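Local coordinates for DUF4875 domain-containing protein (PDB 4LG3), which is of unknown function, a member of the DUF4875 family from the bacterium Desulfovibrio piger, grouped with the CamS-like proteins, at residues S52-Q55 against L56-V60. Sequence-based numbering, arbitrary orientation.
Sequences SKRQ and LAATV
Q55 O takes two hydrogen bonds from T59 at once: the backbone N comes from one face of the carbonyl plane at 3.1 Å, and the hydroxyl OG1 from the opposite face at 2.7 Å. The threonine torsion makes this possible, for chi1 of -58° sets OG1 beside its own backbone N, on the side of the helix where Q55 O of the preceding turn lies. Threonine suits such a buried place because its hydroxyl is provided for, giving its proton to Q55 O and accepting from Q8 N.

One turn earlier the helix starts with a capping box. S52 is the N-cap, and its OG accepts from Q55 N at 3.1 Å; in return Q55 OE1 accepts from S52 N at 3.0 Å, with an N-H...O angle of 155°. A short hydroxyl side chain reaches a first-turn NH easily, whereas glutamine needs its longer chain: with CG beside the backbone N (chi1 -78°) and the rest extended, its amide oxygen comes back to the N-cap. Beyond the box, backbone bonds run from L56, A57 and A58 N to the carbonyls of S52, K53 and R54. The small A58 CB comes no closer than 4.3 Å to R54 NH1, approaching the guanidinium obliquely, and the equally small methyl of A57 lies against W181.

K53 and R54 extend from the partly exposed first turn, where K53 NZ forms a salt bridge with E175 and R54 makes a cation-pi contact with W181. The buried side of helix 53-71 lies on the mixed sheet, and apolar L56 and V60 suit it: L56 touches L80 of strand 75-81, T59 touches I31 and L33 of strand 26-36, and V60 bridges strands 75-81 and 92-98.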
ATOM      1  N   SER A  52      -0.200  13.759  -2.325  1.00 44.99           N
ATOM      2  CA  SER A  52       0.330  14.127  -1.018  1.00 44.32           C
ATOM      3  C   SER A  52       0.148  13.004   0.027  1.00 50.41           C
ATOM      4  O   SER A  52      -0.651  12.081  -0.162  1.00 49.43           O
ATOM      5  CB  SER A  52      -0.333  15.399  -0.520  1.00 43.88           C
ATOM      6  OG  SER A  52      -1.707  15.174  -0.271  1.00 47.51           O
ATOM      7  N   LYS A  53       0.887  13.116   1.141  1.00 49.32           N
ATOM      8  CA  LYS A  53       0.817  12.227   2.292  1.00 48.52           C
ATOM      9  C   LYS A  53      -0.613  12.255   2.844  1.00 54.05           C
ATOM     10  O   LYS A  53      -1.167  11.207   3.207  1.00 53.03           O
ATOM     11  CB  LYS A  53       1.822  12.699   3.368  1.00 50.61           C
ATOM     12  CG  LYS A  53       1.927  11.761   4.549  1.00 47.81           C
ATOM     13  CD  LYS A  53       2.835  12.289   5.625  1.00 48.16           C
ATOM     14  CE  LYS A  53       2.833  11.350   6.808  1.00 43.72           C
ATOM     15  NZ  LYS A  53       3.774  11.791   7.864  1.00 44.94           N
ATOM     16  N   ARG A  54      -1.201  13.468   2.887  1.00 50.57           N
ATOM     17  CA  ARG A  54      -2.548  13.713   3.370  1.00 50.81           C
ATOM     18  C   ARG A  54      -3.569  12.966   2.496  1.00 54.06           C
ATOM     19  O   ARG A  54      -4.482  12.346   3.028  1.00 55.87           O
ATOM     20  CB  ARG A  54      -2.818  15.225   3.423  1.00 54.00           C
ATOM     21  CG  ARG A  54      -4.129  15.634   4.079  1.00 73.70           C
ATOM     22  CD  ARG A  54      -4.126  15.475   5.583  1.00 89.17           C
ATOM     23  NE  ARG A  54      -5.352  15.963   6.220  1.00 92.28           N
ATOM     24  CZ  ARG A  54      -6.455  15.238   6.392  1.00102.72           C
ATOM     25  NH1 ARG A  54      -6.517  13.985   5.939  1.00 83.48           N
ATOM     26  NH2 ARG A  54      -7.510  15.763   7.006  1.00 88.38           N
ATOM     27  N   GLN A  55      -3.378  12.961   1.177  1.00 47.86           N
ATOM     28  CA  GLN A  55      -4.262  12.265   0.245  1.00 45.71           C
ATOM     29  C   GLN A  55      -4.139  10.743   0.388  1.00 47.84           C
ATOM     30  O   GLN A  55      -5.149  10.051   0.325  1.00 46.93           O
ATOM     31  CB  GLN A  55      -3.958  12.699  -1.178  1.00 47.46           C
ATOM     32  CG  GLN A  55      -4.552  14.063  -1.501  1.00 55.93           C
ATOM     33  CD  GLN A  55      -4.070  14.619  -2.810  1.00 71.03           C
ATOM     34  OE1 GLN A  55      -3.019  14.242  -3.327  1.00 63.49           O
ATOM     35  NE2 GLN A  55      -4.824  15.546  -3.373  1.00 66.46           N
ATOM     36  N   LEU A  56      -2.914  10.234   0.622  1.00 42.65           N
ATOM     37  CA  LEU A  56      -2.664   8.813   0.833  1.00 39.86           C
ATOM     38  C   LEU A  56      -3.352   8.344   2.118  1.00 43.94           C
ATOM     39  O   LEU A  56      -3.997   7.299   2.122  1.00 41.74           O
ATOM     40  CB  LEU A  56      -1.142   8.501   0.871  1.00 39.09           C
ATOM     41  CG  LEU A  56      -0.331   8.774  -0.433  1.00 41.99           C
ATOM     42  CD1 LEU A  56       1.143   8.587  -0.187  1.00 41.53           C
ATOM     43  CD2 LEU A  56      -0.795   7.887  -1.581  1.00 38.31           C
ATOM     44  N   ALA A  57      -3.244   9.136   3.196  1.00 43.78           N
ATOM     45  CA  ALA A  57      -3.894   8.884   4.489  1.00 43.28           C
ATOM     46  C   ALA A  57      -5.425   8.919   4.345  1.00 47.03           C
ATOM     47  O   ALA A  57      -6.093   7.993   4.791  1.00 46.47           O
ATOM     48  CB  ALA A  57      -3.436   9.908   5.518  1.00 44.91           C
ATOM     49  N   ALA A  58      -5.968   9.945   3.661  1.00 43.98           N
ATOM     50  CA  ALA A  58      -7.410  10.096   3.429  1.00 43.79           C
ATOM     51  C   ALA A  58      -7.986   8.907   2.665  1.00 46.08           C
ATOM     52  O   ALA A  58      -9.134   8.547   2.903  1.00 45.76           O
ATOM     53  CB  ALA A  58      -7.699  11.379   2.674  1.00 45.64           C
ATOM     54  N   THR A  59      -7.179   8.281   1.780  1.00 40.38           N
ATOM     55  CA  THR A  59      -7.583   7.130   0.971  1.00 38.16           C
ATOM     56  C   THR A  59      -7.799   5.894   1.870  1.00 40.65           C
ATOM     57  O   THR A  59      -8.841   5.234   1.762  1.00 40.42           O
ATOM     58  CB  THR A  59      -6.540   6.886  -0.137  1.00 43.39           C
ATOM     59  OG1 THR A  59      -6.435   8.073  -0.910  1.00 44.56           O
ATOM     60  CG2 THR A  59      -6.911   5.725  -1.077  1.00 38.18           C
ATOM     61  N   VAL A  60      -6.838   5.610   2.770  1.00 35.17           N
ATOM     62  CA  VAL A  60      -6.918   4.453   3.659  1.00 35.45           C
ATOM     63  C   VAL A  60      -7.973   4.685   4.737  1.00 42.91           C
ATOM     64  O   VAL A  60      -8.676   3.735   5.086  1.00 44.02           O
ATOM     65  CB  VAL A  60      -5.547   3.956   4.242  1.00 37.61           C
ATOM     66  CG1 VAL A  60      -4.675   3.338   3.132  1.00 35.72           C
ATOM     67  CG2 VAL A  60      -4.798   5.061   4.990  1.00 37.70           C
TER